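Local atomic coordinates of putative N-acetylmuramoyl-L-alanine amidase (Neisseria meningitidis MC58, PDB entry 3CZX), a protein that binds zinc and probably hydrolyses the link between N-acetylmuramoyl residues and L-amino acid residues in cell-wall glycopeptides. Residues Met2-Ile6 against Gly70-Ala74; Glu76-Ala82 against Phe144-Ser150; Ala87-Glu91 against Trp115-Gly119. The contacts are given in a common frame with arbitrary orientation. Residue numbers count along the deposited sequence, not the author numbering.

Interaction 1 (Met2-Ile6 against Gly70-Ala74); sequences MSKII and GSDVA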
# COMPACT_ATOMS: atom_id res chain seq x y z
N MSE A 2 4.61 17.65 -18.76
CA MSE A 2 5.67 17.97 -17.80
C MSE A 2 5.54 19.34 -17.15
O MSE A 2 6.18 19.61 -16.14
CB MSE A 2 7.04 17.83 -18.47
CG MSE A 2 7.39 16.39 -18.77
SE MSE A 2 7.42 15.27 -17.13
CE MSE A 2 8.27 13.68 -17.91
N SER A 3 4.72 20.20 -17.74
CA SER A 3 4.38 21.48 -17.13
C SER A 3 3.18 21.36 -16.21
O SER A 3 2.92 22.28 -15.45
CB SER A 3 4.06 22.51 -18.21
OG SER A 3 2.82 22.21 -18.86
N LYS A 4 2.46 20.24 -16.29
CA LYS A 4 1.22 20.03 -15.55
C LYS A 4 1.50 19.70 -14.07
O LYS A 4 2.54 19.22 -13.77
CB LYS A 4 0.38 18.97 -16.21
CG LYS A 4 -0.04 19.30 -17.63
CD LYS A 4 -1.25 20.10 -17.78
CE LYS A 4 -1.70 20.21 -19.25
NZ LYS A 4 -3.12 19.71 -19.46
N ILE A 5 0.57 20.03 -13.21
CA ILE A 5 0.66 19.74 -11.78
C ILE A 5 -0.59 18.95 -11.37
O ILE A 5 -1.72 19.41 -11.57
CB ILE A 5 0.73 21.01 -10.96
CG1 ILE A 5 2.01 21.80 -11.31
CG2 ILE A 5 0.69 20.70 -9.50
CD1 ILE A 5 2.20 23.06 -10.47
N ILE A 6 -0.35 17.77 -10.81
CA ILE A 6 -1.42 16.91 -10.31
C ILE A 6 -1.38 17.03 -8.79
O ILE A 6 -0.31 16.84 -8.20
CB ILE A 6 -1.17 15.46 -10.71
CG1 ILE A 6 -1.15 15.31 -12.23
CG2 ILE A 6 -2.25 14.53 -10.14
CD1 ILE A 6 -0.12 14.37 -12.73
N GLY A 70 -3.45 25.90 -7.37
CA GLY A 70 -2.16 25.75 -8.05
C GLY A 70 -1.99 24.55 -8.97
O GLY A 70 -0.90 24.34 -9.51
N SER A 71 -3.04 23.75 -9.17
CA SER A 71 -2.93 22.52 -9.97
C SER A 71 -3.86 22.47 -11.16
O SER A 71 -4.86 23.20 -11.21
CB SER A 71 -3.26 21.32 -9.07
OG SER A 71 -4.57 21.46 -8.53
N ASP A 72 -3.56 21.56 -12.09
CA ASP A 72 -4.42 21.26 -13.25
C ASP A 72 -5.52 20.23 -13.01
O ASP A 72 -6.62 20.33 -13.58
CB ASP A 72 -3.56 20.75 -14.39
CG ASP A 72 -2.51 21.76 -14.79
OD1 ASP A 72 -2.90 22.89 -15.15
OD2 ASP A 72 -1.32 21.44 -14.73
N VAL A 73 -5.22 19.21 -12.21
CA VAL A 73 -6.27 18.37 -11.65
C VAL A 73 -5.93 18.11 -10.17
O VAL A 73 -4.76 17.99 -9.84
CB VAL A 73 -6.44 17.06 -12.45
CG1 VAL A 73 -5.22 16.18 -12.34
CG2 VAL A 73 -7.73 16.35 -12.00
N ALA A 74 -6.95 18.11 -9.32
CA ALA A 74 -6.80 17.88 -7.88
C ALA A 74 -7.83 16.86 -7.44
O ALA A 74 -9.02 17.06 -7.66
CB ALA A 74 -6.98 19.16 -7.08
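The two backbones approach at a wide angle, 69° between the touching parts, but run close from Ile-5 and Ser-71 (CA atoms 4.9 Å apart) on, and Ile-6 and Val-73 form a parallel beta bridge, CA atoms 5.2 Å apart. This is the entry to the central mixed sheet of the alpha/beta amidase fold: strand 6-10 starts here next to strand 73-77. Just before the bridge, Asp-72 N donates to Ile-5 O at 2.9 Å, and at the bridge Ile-6 CA comes within 3.5 Å of Val-73 O in a CA-H...O contact. Beyond it the pairing carries on as Val-73 bonds to the backbone of Cys-7, while Ile-6 bonds on its other side to Thr-48 and Lys-50, so the first strand is held between two parallel neighbours.

Asp-72 does double duty. Its CB points at the 2-6 segment, and with chi1 in the m well the carboxylate takes the amide of Ile-5, a side-chain-to-backbone bond beside the one from its own N. Lys-4 lies close to the same carboxylate through its carbons, CD being 3.3 Å from Asp-72 OD2. Ile-5 lays its side chain along the turn 70-71, with CD1 3.5 Å from Gly-70 O. Ser-71 spends its hydroxyl on Leu-67 and Ile-68 of helix 61-69. Ile-6 and Val-73 share one face of the sheet, their CG2 and CG1 atoms 4.0 Å apart, and Ile-6 also touches Leu-177 of helix 152-177. The tightest polar link across the contact is Ile-5 N to Asp-72 OD2, 2.8 Å, with an N-H...O angle of 158°.

Interaction 2 (Glu76-Ala82 against Phe144-Ser150); sequences EFHTNAA and FEPFFIS. With ZN (zinc ion), chain E.
Run the two segments in the same general direction, 29° apart, with Phe-77 and Phe-144 paired in parallel where strands 73-77 and 142-145 adjoin. Glu-76 O accepts Phe-144 N at 3.0 Å, and its side chain, chi1 and chi2 both t, reaches forward so that OE1 takes His-78 NE2 at 2.8 Å; OE1 also salt-bridges Arg-133. Phe-77 (chi1 m) and Phe-144 (chi1 t) have CA atoms 5.1 Å apart and rings on one sheet face, Phe-77 CE1 meeting the Phe-144 ring edge at CD2, 3.9 Å away. His-78 N donates to Phe-144 O at 2.9 Å; its ring (chi1 m) binds zinc through ND1 at 2.2 Å.

From here the register slips by one residue, the 144-150 segment turning at Pro-146 (phi/psi -64/-25). Thr-79 O receives a bond from zinc-bound water 1 at 3.0 Å, and its CG2 sits 3.9 Å from Phe-147 CZ. Asn-80 opens a second, single bridge to Phe-148, CA atoms 4.2 Å apart: Asn-80 N gives to Phe-147 O and Asn-80 O takes Ile-149 N, both 2.9 Å. Its CB stands 3.5 Å over the Phe-148 (chi1 m) ring centroid, a CH-pi contact, while water 2 links Asn-80 ND2 (2.9 Å) to Glu-145 O (2.8 Å). Asn-80 (chi1 -141°) accepts Ala-81 N on its own OD1 at 2.9 Å, and Ala-82 N donates to Ser-150 OG (chi1 p) at 3.0 Å.

His-12, Glu-26 and waters 1 and 3 complete the metal shell. Zinc held by two histidines that follow neighbouring parallel strands, plus a glutamate, is the metal site of the Amidase_3 family.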
# COMPACT_ATOMS: atom_id res chain seq x y z
N GLU A 76 -9.04 14.27 -4.16
CA GLU A 76 -8.98 13.75 -2.80
C GLU A 76 -9.72 12.42 -2.70
O GLU A 76 -10.92 12.32 -3.01
CB GLU A 76 -9.56 14.74 -1.78
CG GLU A 76 -9.32 14.24 -0.38
CD GLU A 76 -9.51 15.28 0.64
OE1 GLU A 76 -10.65 15.35 1.16
OE2 GLU A 76 -8.53 15.98 0.93
N PHE A 77 -9.01 11.39 -2.26
CA PHE A 77 -9.55 10.06 -2.22
C PHE A 77 -10.34 9.83 -0.92
O PHE A 77 -9.87 10.15 0.17
CB PHE A 77 -8.44 9.00 -2.37
CG PHE A 77 -7.72 9.06 -3.69
CD1 PHE A 77 -8.19 8.40 -4.81
CD2 PHE A 77 -6.56 9.78 -3.80
CE1 PHE A 77 -7.48 8.47 -6.02
CE2 PHE A 77 -5.84 9.88 -5.02
CZ PHE A 77 -6.33 9.23 -6.11
N HIS A 78 -11.52 9.30 -1.11
CA HIS A 78 -12.45 8.94 -0.04
C HIS A 78 -13.08 7.59 -0.36
O HIS A 78 -12.89 7.07 -1.46
CB HIS A 78 -13.59 9.94 0.03
CG HIS A 78 -13.23 11.24 0.66
ND1 HIS A 78 -13.60 11.55 1.96
CD2 HIS A 78 -12.49 12.28 0.22
CE1 HIS A 78 -13.08 12.72 2.28
NE2 HIS A 78 -12.42 13.19 1.24
N THR A 79 -13.79 7.01 0.62
CA THR A 79 -14.70 5.91 0.36
C THR A 79 -16.12 6.36 0.67
O THR A 79 -16.34 7.14 1.64
CB THR A 79 -14.39 4.64 1.19
OG1 THR A 79 -14.50 4.94 2.58
CG2 THR A 79 -13.01 4.16 0.96
N ASN A 80 -17.07 5.86 -0.12
CA ASN A 80 -18.48 6.06 0.14
C ASN A 80 -18.90 5.14 1.28
O ASN A 80 -18.14 4.29 1.72
CB ASN A 80 -19.31 5.87 -1.12
CG ASN A 80 -20.44 6.88 -1.22
OD1 ASN A 80 -21.04 7.26 -0.20
ND2 ASN A 80 -20.73 7.32 -2.45
N ALA A 81 -20.09 5.37 1.82
CA ALA A 81 -20.62 4.55 2.89
C ALA A 81 -22.14 4.73 2.93
O ALA A 81 -22.63 5.83 2.71
CB ALA A 81 -20.03 4.96 4.22
N ALA A 82 -22.85 3.66 3.23
CA ALA A 82 -24.30 3.68 3.45
C ALA A 82 -24.66 2.67 4.54
O ALA A 82 -23.95 1.67 4.76
CB ALA A 82 -25.04 3.34 2.19
N PHE A 144 -13.19 11.98 -4.88
CA PHE A 144 -13.35 10.70 -5.59
C PHE A 144 -13.66 9.59 -4.61
O PHE A 144 -12.88 9.35 -3.69
CB PHE A 144 -12.07 10.39 -6.40
CG PHE A 144 -12.17 9.23 -7.35
CD1 PHE A 144 -13.36 8.90 -7.97
CD2 PHE A 144 -11.04 8.50 -7.68
CE1 PHE A 144 -13.42 7.85 -8.88
CE2 PHE A 144 -11.12 7.47 -8.57
CZ PHE A 144 -12.29 7.13 -9.17
N GLU A 145 -14.80 8.94 -4.83
CA GLU A 145 -15.27 7.82 -4.02
C GLU A 145 -15.45 6.61 -4.90
O GLU A 145 -16.54 6.29 -5.36
CB GLU A 145 -16.58 8.20 -3.33
CG GLU A 145 -16.43 9.41 -2.44
CD GLU A 145 -17.68 9.68 -1.66
OE1 GLU A 145 -17.92 9.02 -0.64
OE2 GLU A 145 -18.43 10.55 -2.08
N PRO A 146 -14.37 5.89 -5.13
CA PRO A 146 -14.47 4.73 -6.03
C PRO A 146 -15.38 3.59 -5.56
O PRO A 146 -15.86 2.85 -6.41
CB PRO A 146 -13.03 4.25 -6.16
CG PRO A 146 -12.19 5.20 -5.54
CD PRO A 146 -13.00 6.15 -4.69
N PHE A 147 -15.59 3.43 -4.25
CA PHE A 147 -16.44 2.34 -3.77
C PHE A 147 -16.96 2.64 -2.37
O PHE A 147 -16.47 3.55 -1.72
CB PHE A 147 -15.69 0.98 -3.78
CG PHE A 147 -14.56 0.90 -2.79
CD1 PHE A 147 -14.73 0.34 -1.55
CD2 PHE A 147 -13.34 1.45 -3.09
CE1 PHE A 147 -13.68 0.32 -0.63
CE2 PHE A 147 -12.28 1.39 -2.20
CZ PHE A 147 -12.47 0.86 -0.95
N PHE A 148 -17.94 1.84 -1.96
CA PHE A 148 -18.55 1.93 -0.65
C PHE A 148 -17.80 0.99 0.26
O PHE A 148 -17.81 -0.23 0.05
CB PHE A 148 -20.01 1.49 -0.73
CG PHE A 148 -20.95 2.51 -1.30
CD1 PHE A 148 -21.86 3.16 -0.48
CD2 PHE A 148 -20.91 2.83 -2.65
CE1 PHE A 148 -22.71 4.11 -1.02
CE2 PHE A 148 -21.76 3.80 -3.18
CZ PHE A 148 -22.66 4.42 -2.35
N ILE A 149 -17.19 1.54 1.31
CA ILE A 149 -16.50 0.75 2.30
C ILE A 149 -17.46 -0.17 3.02
O ILE A 149 -17.05 -1.22 3.54
CB ILE A 149 -15.73 1.64 3.30
CG1 ILE A 149 -14.67 0.83 4.02
CG2 ILE A 149 -16.69 2.36 4.28
CD1 ILE A 149 -13.83 1.67 4.97
N SER A 150 -18.72 0.24 3.04
CA SER A 150 -19.81 -0.54 3.64
C SER A 150 -20.25 -1.75 2.80
O SER A 150 -20.98 -2.62 3.29
CB SER A 150 -20.98 0.40 3.95
OG SER A 150 -21.29 1.17 2.83
ZN ZN E . -14.86 10.54 3.45
O HOH W 1 -16.52 10.09 2.06
O HOH W 2 -19.10 5.85 -4.41
O HOH W 3 -16.32 12.22 4.02

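Interaction 3 (Ala87-Glu91 against Trp115-Gly119); sequences ATGIE and WKLRG
Two extended loop segments, 58° apart, form a single backbone bridge at Ile-90 and Leu-117 (CA atoms 5.0 Å apart), just ahead of strand 91-94 and of an outermost strand of the amidase sheet, 123-125. Ile-90 N donates to Lys-116 O at 2.8 Å, and its O accepts Arg-118 N at 2.9 Å, so the 115-119 segment satisfies both. Gly-89 (phi/psi 129/177) brings CA to 3.1 Å from Lys-116 O, where a CB would clash. Thr-88 OG1 and Lys-116 N share water 4, 2.8 Å from each; OG1 is also hydrogen-bonded to Asp-154. Ile-90 packs CD1 on Trp-115 CB (3.7 Å) and CG2 on Leu-117 CD2 (4.1 Å).

Arg-118 (chi1 m, chi2 t, chi3 p) turns the edge of its guanidinium to the 87-91 segment: NH1 donates to Thr-88 O at 3.0 Å. Glu-91 (chi1 p) OE1 salt-bridges Lys-124; water 5 donates to OE2 at 2.7 Å and weakly accepts Arg-118 NH2 at 3.5 Å. Arg-118 NE salt-bridges the same Glu-91 OE1 at 2.9 Å.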
# COMPACT_ATOMS: atom_id res chain seq x y z
N ALA A 87 -25.49 -1.08 -1.07
CA ALA A 87 -25.22 0.15 -1.88
C ALA A 87 -23.85 -0.05 -2.54
O ALA A 87 -22.92 -0.51 -1.88
CB ALA A 87 -25.20 1.38 -1.03
N THR A 88 -23.73 0.31 -3.81
CA THR A 88 -22.53 0.04 -4.57
C THR A 88 -22.33 1.09 -5.66
O THR A 88 -23.29 1.69 -6.13
CB THR A 88 -22.57 -1.35 -5.22
OG1 THR A 88 -21.31 -1.67 -5.84
CG2 THR A 88 -23.71 -1.49 -6.24
N GLY A 89 -21.07 1.30 -6.05
CA GLY A 89 -20.76 2.02 -7.29
C GLY A 89 -19.75 3.13 -7.05
O GLY A 89 -19.41 3.43 -5.91
N ILE A 90 -19.39 3.77 -8.15
CA ILE A 90 -18.32 4.74 -8.26
C ILE A 90 -18.88 6.11 -8.49
O ILE A 90 -19.70 6.30 -9.38
CB ILE A 90 -17.48 4.42 -9.52
CG1 ILE A 90 -16.80 3.05 -9.41
CG2 ILE A 90 -16.46 5.54 -9.80
CD1 ILE A 90 -16.42 2.46 -10.78
N GLU A 91 -18.37 7.08 -7.75
CA GLU A 91 -18.69 8.45 -8.06
C GLU A 91 -17.60 9.42 -7.65
O GLU A 91 -16.77 9.14 -6.79
CB GLU A 91 -20.04 8.84 -7.48
CG GLU A 91 -20.14 8.86 -5.99
CD GLU A 91 -21.58 9.16 -5.50
OE1 GLU A 91 -22.56 8.66 -6.07
OE2 GLU A 91 -21.70 9.95 -4.56
N TRP A 115 -17.53 -2.45 -11.33
CA TRP A 115 -18.38 -1.63 -10.48
C TRP A 115 -19.20 -0.66 -11.35
O TRP A 115 -18.73 -0.20 -12.40
CB TRP A 115 -17.53 -0.81 -9.51
CG TRP A 115 -16.82 -1.62 -8.45
CD1 TRP A 115 -17.14 -2.88 -8.02
CD2 TRP A 115 -15.67 -1.22 -7.70
NE1 TRP A 115 -16.23 -3.30 -7.05
CE2 TRP A 115 -15.34 -2.29 -6.82
CE3 TRP A 115 -14.88 -0.09 -7.70
CZ2 TRP A 115 -14.24 -2.24 -5.95
CZ3 TRP A 115 -13.79 -0.03 -6.80
CH2 TRP A 115 -13.50 -1.11 -5.94
N LYS A 116 -20.39 -0.35 -10.85
CA LYS A 116 -21.31 0.53 -11.55
C LYS A 116 -20.85 1.99 -11.45
O LYS A 116 -20.47 2.41 -10.38
CB LYS A 116 -22.69 0.39 -10.90
CG LYS A 116 -23.81 1.12 -11.66
CD LYS A 116 -25.03 1.36 -10.79
CE LYS A 116 -26.06 2.25 -11.54
NZ LYS A 116 -26.75 1.52 -12.65
N LEU A 117 -20.89 2.72 -12.56
CA LEU A 117 -20.70 4.18 -12.57
C LEU A 117 -22.03 4.85 -12.16
O LEU A 117 -23.05 4.70 -12.86
CB LEU A 117 -20.30 4.67 -13.95
CG LEU A 117 -18.90 4.36 -14.45
CD1 LEU A 117 -18.79 4.65 -15.95
CD2 LEU A 117 -17.94 5.18 -13.59
N ARG A 118 -22.00 5.56 -11.03
CA ARG A 118 -23.13 6.33 -10.54
C ARG A 118 -23.09 7.71 -11.20
O ARG A 118 -22.10 8.10 -11.76
CB ARG A 118 -23.08 6.44 -9.03
CG ARG A 118 -23.09 5.06 -8.32
CD ARG A 118 -22.61 5.16 -6.90
NE ARG A 118 -23.49 5.94 -6.05
CZ ARG A 118 -24.50 5.45 -5.32
NH1 ARG A 118 -24.78 4.17 -5.32
NH2 ARG A 118 -25.24 6.27 -4.59
N GLY A 119 -24.18 8.47 -11.10
CA GLY A 119 -24.22 9.79 -11.73
C GLY A 119 -24.06 9.69 -13.22
O GLY A 119 -24.50 8.72 -13.83
O HOH W 4 -21.18 -1.86 -8.66
O HOH W 5 -23.58 8.87 -2.97

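In the fold
From the N terminus, interaction 1 closes a loop that takes in strand 6-10, helix 26-45, strand 49-51 and helix 61-69 among others, and seats strand 73-77 beside 6-10. The same strand then runs through the sheet into interaction 2; the centres of the two contacts are about 24 Å apart, on opposite sides of the chain's centre. Interaction 2 pairs the strand's exit with that of 142-145, and its long loop encloses the smaller one closed by interaction 3 around helix 99-113. These two touch: Glu-145 N lies 2.8 Å from Glu-91 O, a probable hydrogen bond, coupling the zinc-side strand ends to strand 91-94 and, through interaction 3, to the loop before outermost strand 123-125.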